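Local coordinates for macromomycin (Streptomyces macromomyceticus, PDB 2MCM), which binds non-covalently the cytotoxic chromophore of the antibiotic auromomycin, which intercalates weakly into DNA and breaks one or both of its strands, at residues A[2-7]-A[18-23]; A[92-97]-A[104-109]; A[37-42]-A[81-86]. One frame throughout, in Å; residues are numbered along the deposited sequence. Where two conformers were deposited one is given.

How the contacts relate
Contact 1 and contact 2 are antiparallel strand pairs that lie against each other, their centres about 9 Å apart; Val4, Val6 and Ala22 pack against Leu97, Ala95 and Ile109, and a probable hydrogen bond runs from Val6 N to Gln107 OE1 at 2.9 Å. Contact 3, which carries the calcium ion, sits about 15 Å from contact 2 between centres; the two meet where Cys93 SG lies 3.9 Å from Ala37 CB. Pentanediols, probably from crystallisation, lie near Ser94 and Gly96 of contact 2 and Ala37 of contact 3, consistent with the chromophore cleft of the family. Contacts 1 and 3 lie on opposite sides of the chain's centre, about 13 Å apart at their nearest atoms.

Contact 1: residues A[2-7]-A[18-23]; sequences PGVTVT and VTVSAT
Thr5 and Ser21 face each other as an antiparallel hydrogen-bonded pair, Thr5 N giving its proton to Ser21 O at 2.8 Å and Ser21 N returning the bond to Thr5 O at an almost straight 177°. The same pair of reciprocal hydrogen bonds recurs on either side, between Gly3 and Thr23 and between Thr7 and Thr19, so six backbone bonds tie the strands together. At the Thr7 end a water gives a proton to Thr7 O and also bonds Thr19 OG1, 2.8 Å from it.

Between these pairs the backbones come closer, with a CA-H...O contact from Val4 CA to Ser21 O at 3.2 Å. Val4 and Val6 turn to the same face as Val20 and Ala22. Val4 CG2, anti to its backbone N, meets Val20 CG1 at 3.4 Å and also reaches Ala22 CB; the closeness of the first approach is doubtful, because Val4 was modelled in two conformers. Farther along, Val6 CG1, likewise anti to N (chi1 177°), meets Val18 CG2 at 3.8 Å. The other face carries the hydroxyl side chains of Thr5, Thr7, Thr19, Ser21 and Thr23; Thr5 and Thr7 there are exposed to solvent.

The valine face is covered by strands 93-98 and 104-109: Val4 touches Leu97 and Ala105, and Val6 touches Ala95 and Ile109. Strand 16-23 also bonds through its backbone to strand 62-68, which makes it the middle of a three-stranded sheet with 3-7 at one edge. This is a beta hairpin with one apolar and one polar face, as expected for the outer sheet of the immunoglobulin-like beta sandwich of the neocarzinostatin family.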
loop_
_atom_site.group_PDB
_atom_site.type_symbol
_atom_site.label_atom_id
_atom_site.label_comp_id
_atom_site.label_asym_id
_atom_site.label_seq_id
_atom_site.Cartn_x
_atom_site.Cartn_y
_atom_site.Cartn_z
ATOM N N PRO A 2 1.557 14.932 -2.193
ATOM C CA PRO A 2 1.978 13.533 -2.310
ATOM C C PRO A 2 2.040 12.944 -3.682
ATOM O O PRO A 2 1.116 13.054 -4.500
ATOM C CB PRO A 2 1.083 12.709 -1.380
ATOM C CG PRO A 2 0.368 13.713 -0.544
ATOM C CD PRO A 2 0.463 15.059 -1.239
ATOM N N GLY A 3 3.145 12.208 -3.912
ATOM C CA GLY A 3 3.304 11.493 -5.192
ATOM C C GLY A 3 4.042 10.157 -4.778
ATOM O O GLY A 3 4.820 10.238 -3.825
ATOM N N VAL A 4 3.720 9.139 -5.523
ATOM C CA VAL A 4 4.398 7.849 -5.156
ATOM C C VAL A 4 4.779 7.148 -6.471
ATOM O O VAL A 4 4.078 7.278 -7.496
ATOM C CB VAL A 4 3.416 6.958 -4.363
ATOM C CG1 VAL A 4 2.395 6.310 -5.285
ATOM C CG2 VAL A 4 4.184 5.891 -3.572
ATOM N N THR A 5 5.829 6.390 -6.402
ATOM C CA THR A 5 6.281 5.545 -7.504
ATOM C C THR A 5 6.551 4.158 -6.850
ATOM O O THR A 5 7.058 4.157 -5.728
ATOM C CB THR A 5 7.628 6.153 -8.067
ATOM O OG1 THR A 5 7.719 5.405 -9.359
ATOM C CG2 THR A 5 8.842 5.966 -7.230
ATOM N N VAL A 6 6.103 3.126 -7.476
ATOM C CA VAL A 6 6.344 1.721 -6.984
ATOM C C VAL A 6 7.183 1.038 -8.058
ATOM O O VAL A 6 6.761 1.039 -9.225
ATOM C CB VAL A 6 5.039 1.038 -6.758
ATOM C CG1 VAL A 6 5.220 -0.449 -6.328
ATOM C CG2 VAL A 6 4.120 1.721 -5.748
ATOM N N THR A 7 8.338 0.498 -7.625
ATOM C CA THR A 7 9.207 -0.148 -8.633
ATOM C C THR A 7 9.683 -1.522 -8.193
ATOM O O THR A 7 10.201 -1.588 -7.080
ATOM C CB THR A 7 10.537 0.743 -8.717
ATOM O OG1 THR A 7 10.131 2.093 -9.051
ATOM C CG2 THR A 7 11.480 0.147 -9.763
ATOM N N VAL A 18 8.926 -4.883 -3.425
ATOM C CA VAL A 18 8.960 -3.708 -4.371
ATOM C C VAL A 18 9.437 -2.506 -3.563
ATOM O O VAL A 18 9.445 -2.600 -2.292
ATOM C CB VAL A 18 7.575 -3.476 -4.970
ATOM C CG1 VAL A 18 7.038 -4.635 -5.799
ATOM C CG2 VAL A 18 6.541 -3.058 -3.941
ATOM N N THR A 19 9.842 -1.428 -4.190
ATOM C CA THR A 19 10.267 -0.259 -3.432
ATOM C C THR A 19 9.165 0.841 -3.625
ATOM O O THR A 19 8.860 1.046 -4.817
ATOM C CB THR A 19 11.634 0.285 -3.968
ATOM O OG1 THR A 19 12.606 -0.811 -3.749
ATOM C CG2 THR A 19 12.056 1.613 -3.309
ATOM N N VAL A 20 8.717 1.351 -2.551
ATOM C CA VAL A 20 7.689 2.460 -2.633
ATOM C C VAL A 20 8.442 3.743 -2.373
ATOM O O VAL A 20 9.018 3.885 -1.272
ATOM C CB VAL A 20 6.603 2.229 -1.600
ATOM C CG1 VAL A 20 5.554 3.387 -1.640
ATOM C CG2 VAL A 20 5.897 0.906 -1.752
ATOM N N SER A 21 8.496 4.685 -3.273
ATOM C CA SER A 21 9.180 5.973 -3.127
ATOM C C SER A 21 8.108 7.094 -3.202
ATOM O O SER A 21 7.389 7.136 -4.214
ATOM C CB SER A 21 10.179 6.340 -4.207
ATOM O OG SER A 21 11.104 5.268 -4.310
ATOM N N ALA A 22 8.119 7.842 -2.123
ATOM C CA ALA A 22 7.091 8.946 -2.105
ATOM C C ALA A 22 7.780 10.239 -1.835
ATOM O O ALA A 22 8.832 10.353 -1.191
ATOM C CB ALA A 22 6.068 8.586 -1.041
ATOM N N THR A 23 7.164 11.313 -2.376
ATOM C CA THR A 23 7.684 12.659 -2.194
ATOM C C THR A 23 6.493 13.629 -1.938
ATOM O O THR A 23 5.369 13.210 -2.112
ATOM C CB THR A 23 8.439 13.186 -3.500
ATOM O OG1 THR A 23 7.460 13.063 -4.548
ATOM C CG2 THR A 23 9.722 12.355 -3.729
HETATM O O HOH W 1 12.734 -2.458 -6.059
#

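Contact 2: residues A[92-97]-A[104-109]; sequences SCSAGL and GAAQAI
Ile109 has CG1 between its backbone N and carbonyl carbon (chi1 59°), which lays that methylene over the peptide of Cys93, 3.6 Å from Cys93 O. The other branch, CG2, anti to the carbonyl carbon, comes to 4.3 Å from Ala95 CB. At the far end of the pair Leu97 CD2 lies 3.6 Å from Ala105 O, a tentative contact because Leu97 was modelled in two conformers and this is one of them.

Under these side chains runs an antiparallel backbone pairing. Ala95 and Gln107 exchange two bonds, as do Leu97 and Ala105, while Ile109 N bonds Cys93 O at 3.0 Å. A water closes this last end by accepting from Cys93 N and donating to Ile109 O, 2.7 Å from it. Gly96, with no side chain, passes Ala106 with their CA atoms 3.8 Å apart.

Ala95, Leu97, Ala105 and Ile109 turn to the interior of the sandwich, where Leu97 also packs on Tyr31, Val33 and Ile62, and Ala95 on Leu66. Gln107 starts on this face too, but its extended chain carries the amide away from 92-97, where OE1 probably accepts a hydrogen bond from Val6 N. Cys93 is anchored by its disulfide to Cys88.

Ser94 has a different outlook: its OG, 3.9 Å from Ala106 CB, bonds a pentanediol probably left from crystallisation, and a second diol lies near Gly96. The chemistry is thus divided between an alkyl interior and a side where Ser94 and Gly96 line a place in which such diols settle, consistent with a pocket.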
loop_
_atom_site.group_PDB
_atom_site.type_symbol
_atom_site.label_atom_id
_atom_site.label_comp_id
_atom_site.label_asym_id
_atom_site.label_seq_id
_atom_site.Cartn_x
_atom_site.Cartn_y
_atom_site.Cartn_z
ATOM N N SER A 92 -8.223 -5.370 -9.107
ATOM C CA SER A 92 -7.083 -4.449 -9.130
ATOM C C SER A 92 -6.563 -4.164 -7.705
ATOM O O SER A 92 -7.345 -3.763 -6.841
ATOM C CB SER A 92 -7.408 -3.043 -9.746
ATOM O OG SER A 92 -7.761 -3.270 -11.115
ATOM N N CYS A 93 -5.265 -4.344 -7.498
ATOM C CA CYS A 93 -4.678 -4.027 -6.180
ATOM C C CYS A 93 -3.677 -2.908 -6.321
ATOM O O CYS A 93 -3.267 -2.615 -7.517
ATOM C CB CYS A 93 -3.886 -5.284 -5.681
ATOM S SG CYS A 93 -5.089 -6.585 -5.301
ATOM N N SER A 94 -3.283 -2.254 -5.275
ATOM C CA SER A 94 -2.299 -1.204 -5.341
ATOM C C SER A 94 -1.286 -1.328 -4.200
ATOM O O SER A 94 -1.493 -2.116 -3.251
ATOM C CB SER A 94 -2.993 0.197 -5.137
ATOM O OG SER A 94 -3.602 0.236 -3.873
ATOM N N ALA A 95 -0.222 -0.610 -4.292
ATOM C CA ALA A 95 0.774 -0.409 -3.230
ATOM C C ALA A 95 0.808 1.131 -3.052
ATOM O O ALA A 95 0.766 1.882 -4.037
ATOM C CB ALA A 95 2.151 -0.948 -3.591
ATOM N N GLY A 96 0.855 1.576 -1.779
ATOM C CA GLY A 96 0.881 3.043 -1.638
ATOM C C GLY A 96 1.009 3.349 -0.167
ATOM O O GLY A 96 1.370 2.430 0.617
ATOM N N LEU A 97 0.788 4.574 0.237
ATOM C CA LEU A 97 0.896 5.002 1.618
ATOM C C LEU A 97 -0.108 6.093 1.970
ATOM O O LEU A 97 -0.512 6.802 1.051
ATOM C CB LEU A 97 2.358 5.385 1.843
ATOM C CG LEU A 97 2.890 6.690 1.308
ATOM C CD1 LEU A 97 4.308 6.966 1.764
ATOM C CD2 LEU A 97 2.753 6.827 -0.198
ATOM N N GLY A 104 -2.016 10.967 1.080
ATOM C CA GLY A 104 -1.081 9.931 0.567
ATOM C C GLY A 104 -1.318 9.707 -0.907
ATOM O O GLY A 104 -1.884 10.559 -1.616
ATOM N N ALA A 105 -0.848 8.549 -1.382
ATOM C CA ALA A 105 -1.019 8.246 -2.821
ATOM C C ALA A 105 -0.836 6.742 -3.007
ATOM O O ALA A 105 -0.277 6.083 -2.066
ATOM C CB ALA A 105 0.111 8.977 -3.545
ATOM N N ALA A 106 -1.226 6.201 -4.110
ATOM C CA ALA A 106 -1.109 4.780 -4.380
ATOM C C ALA A 106 -0.910 4.580 -5.874
ATOM O O ALA A 106 -1.220 5.431 -6.733
ATOM C CB ALA A 106 -2.309 3.966 -3.879
ATOM N N GLN A 107 -0.317 3.437 -6.236
ATOM C CA GLN A 107 -0.101 3.074 -7.629
ATOM C C GLN A 107 -0.649 1.704 -7.925
ATOM O O GLN A 107 -0.311 0.733 -7.114
ATOM C CB GLN A 107 1.364 3.174 -8.006
ATOM C CG GLN A 107 1.654 2.689 -9.428
ATOM C CD GLN A 107 3.075 2.969 -9.821
ATOM O OE1 GLN A 107 3.892 3.667 -9.246
ATOM N NE2 GLN A 107 3.452 2.456 -10.993
ATOM N N ALA A 108 -1.467 1.422 -8.883
ATOM C CA ALA A 108 -2.020 0.097 -9.218
ATOM C C ALA A 108 -0.799 -0.791 -9.675
ATOM O O ALA A 108 0.136 -0.292 -10.282
ATOM C CB ALA A 108 -2.976 0.350 -10.408
ATOM N N ILE A 109 -0.914 -2.058 -9.208
ATOM C CA ILE A 109 0.227 -2.971 -9.594
ATOM C C ILE A 109 -0.443 -4.168 -10.250
ATOM O O ILE A 109 -1.636 -4.463 -10.085
ATOM C CB ILE A 109 1.021 -3.358 -8.296
ATOM C CG1 ILE A 109 0.021 -4.040 -7.349
ATOM C CG2 ILE A 109 1.797 -2.171 -7.734
ATOM C CD1 ILE A 109 0.787 -4.627 -6.068
HETATM O O HOH W 2 -3.555 -6.151 -9.073
#

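Contact 3: residues A[37-42]-A[81-86]; sequences AVVEPG and TPWGTV. With CA (calcium ion), chain B.
Val39 lies over one face of the Trp83 indole, its CB 3.7 Å from the centroid of the six-membered ring and only 4° off the ring normal, a CH-pi contact. Behind it the packing is close and wholly apolar: Val39 CG1 meets Val86 CG2 at 3.6 Å, the two side chains crossing at about a right angle, and Ala37 CB touches Val86 CG1. Both Ala37 and Val86 are buried, and both rest on Cys93. No backbone bond joins 37-42 to 81-86. Each instead belongs to a ribbon of the larger sheet and has the geometry of a classic beta bulge, Val39 and Glu40 against Val43, Trp83 and Gly84 against Ala74, and the side chains meet across that sheet, where the chain turns a corner at Val39.

The outer side is sparser and polar. Trp83, exposed, has CG anti to its backbone N (chi1 -177°), and its NE1 gives a proton to Glu40 OE2 at 3.0 Å. The oxygen lies close to the ring plane and receives the bond on its anti lone pair, with carboxylate and indole planes 72° apart. Both Glu40 oxygens also chelate the calcium ion, OE1 at 2.5 Å and OE2 at 2.4 Å, and a water is a further ligand, 2.5 Å from the metal.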
loop_
_atom_site.group_PDB
_atom_site.type_symbol
_atom_site.label_atom_id
_atom_site.label_comp_id
_atom_site.label_asym_id
_atom_site.label_seq_id
_atom_site.Cartn_x
_atom_site.Cartn_y
_atom_site.Cartn_z
ATOM N N ALA A 37 -6.811 -3.103 -1.802
ATOM C CA ALA A 37 -7.730 -3.253 -2.940
ATOM C C ALA A 37 -9.074 -2.762 -2.408
ATOM O O ALA A 37 -9.278 -2.659 -1.237
ATOM C CB ALA A 37 -7.891 -4.725 -3.346
ATOM N N VAL A 38 -9.963 -2.480 -3.382
ATOM C CA VAL A 38 -11.346 -2.081 -2.986
ATOM C C VAL A 38 -12.102 -3.409 -2.862
ATOM O O VAL A 38 -12.260 -4.174 -3.851
ATOM C CB VAL A 38 -11.955 -1.118 -4.050
ATOM C CG1 VAL A 38 -13.442 -0.933 -3.694
ATOM C CG2 VAL A 38 -11.270 0.209 -4.082
ATOM N N VAL A 39 -12.526 -3.679 -1.624
ATOM C CA VAL A 39 -13.220 -4.975 -1.417
ATOM C C VAL A 39 -14.706 -4.789 -1.684
ATOM O O VAL A 39 -15.370 -5.684 -2.204
ATOM C CB VAL A 39 -12.814 -5.650 -0.102
ATOM C CG1 VAL A 39 -11.303 -6.006 -0.218
ATOM C CG2 VAL A 39 -13.097 -4.915 1.151
ATOM N N GLU A 40 -15.161 -3.612 -1.314
ATOM C CA GLU A 40 -16.543 -3.197 -1.511
ATOM C C GLU A 40 -16.531 -1.694 -1.695
ATOM O O GLU A 40 -15.792 -0.921 -1.040
ATOM C CB GLU A 40 -17.443 -3.636 -0.352
ATOM C CG GLU A 40 -17.271 -5.093 0.066
ATOM C CD GLU A 40 -18.432 -5.923 0.489
ATOM O OE1 GLU A 40 -19.530 -5.892 -0.035
ATOM O OE2 GLU A 40 -18.122 -6.734 1.444
ATOM N N PRO A 41 -17.416 -1.286 -2.621
ATOM C CA PRO A 41 -17.496 0.135 -2.964
ATOM C C PRO A 41 -17.432 0.922 -1.688
ATOM O O PRO A 41 -18.187 0.641 -0.736
ATOM C CB PRO A 41 -18.772 0.189 -3.797
ATOM C CG PRO A 41 -18.703 -1.164 -4.551
ATOM C CD PRO A 41 -18.252 -2.142 -3.469
ATOM N N GLY A 42 -16.487 1.839 -1.617
ATOM C CA GLY A 42 -16.235 2.704 -0.467
ATOM C C GLY A 42 -15.431 2.046 0.653
ATOM O O GLY A 42 -15.072 2.737 1.662
ATOM N N THR A 81 -10.348 -5.538 11.157
ATOM C CA THR A 81 -11.266 -6.680 11.126
ATOM C C THR A 81 -11.005 -7.469 9.855
ATOM O O THR A 81 -11.049 -6.913 8.730
ATOM C CB THR A 81 -12.770 -6.093 11.051
ATOM O OG1 THR A 81 -12.910 -5.390 12.320
ATOM C CG2 THR A 81 -13.783 -7.184 10.863
ATOM N N PRO A 82 -10.849 -8.786 9.941
ATOM C CA PRO A 82 -10.670 -9.628 8.758
ATOM C C PRO A 82 -11.909 -9.602 7.885
ATOM O O PRO A 82 -13.080 -9.695 8.303
ATOM C CB PRO A 82 -10.467 -11.057 9.305
ATOM C CG PRO A 82 -9.997 -10.810 10.706
ATOM C CD PRO A 82 -10.826 -9.590 11.176
ATOM N N TRP A 83 -11.646 -9.449 6.593
ATOM C CA TRP A 83 -12.703 -9.454 5.584
ATOM C C TRP A 83 -12.689 -10.720 4.762
ATOM O O TRP A 83 -13.743 -11.342 4.517
ATOM C CB TRP A 83 -12.507 -8.204 4.649
ATOM C CG TRP A 83 -13.593 -8.119 3.638
ATOM C CD1 TRP A 83 -14.863 -7.618 3.782
ATOM C CD2 TRP A 83 -13.534 -8.640 2.299
ATOM N NE1 TRP A 83 -15.565 -7.762 2.612
ATOM C CE2 TRP A 83 -14.789 -8.415 1.691
ATOM C CE3 TRP A 83 -12.532 -9.281 1.569
ATOM C CZ2 TRP A 83 -15.078 -8.786 0.388
ATOM C CZ3 TRP A 83 -12.823 -9.655 0.284
ATOM C CH2 TRP A 83 -14.066 -9.438 -0.328
ATOM N N GLY A 84 -11.534 -11.146 4.321
ATOM C CA GLY A 84 -11.545 -12.359 3.441
ATOM C C GLY A 84 -10.435 -12.214 2.420
ATOM O O GLY A 84 -9.555 -11.322 2.489
ATOM N N THR A 85 -10.397 -13.170 1.489
ATOM C CA THR A 85 -9.330 -13.225 0.536
ATOM C C THR A 85 -9.511 -12.274 -0.622
ATOM O O THR A 85 -10.661 -12.202 -1.128
ATOM C CB THR A 85 -9.272 -14.703 -0.094
ATOM O OG1 THR A 85 -9.174 -15.570 1.067
ATOM C CG2 THR A 85 -8.105 -14.852 -1.068
ATOM N N VAL A 86 -8.457 -11.663 -1.055
ATOM C CA VAL A 86 -8.401 -10.789 -2.214
ATOM C C VAL A 86 -7.400 -11.433 -3.201
ATOM O O VAL A 86 -6.258 -11.687 -2.831
ATOM C CB VAL A 86 -7.919 -9.370 -1.843
ATOM C CG1 VAL A 86 -7.763 -8.533 -3.111
ATOM C CG2 VAL A 86 -8.922 -8.626 -0.954
HETATM CA CA CA B . -20.274 -7.697 1.575
HETATM O O HOH W 3 -21.811 -6.791 -0.191
#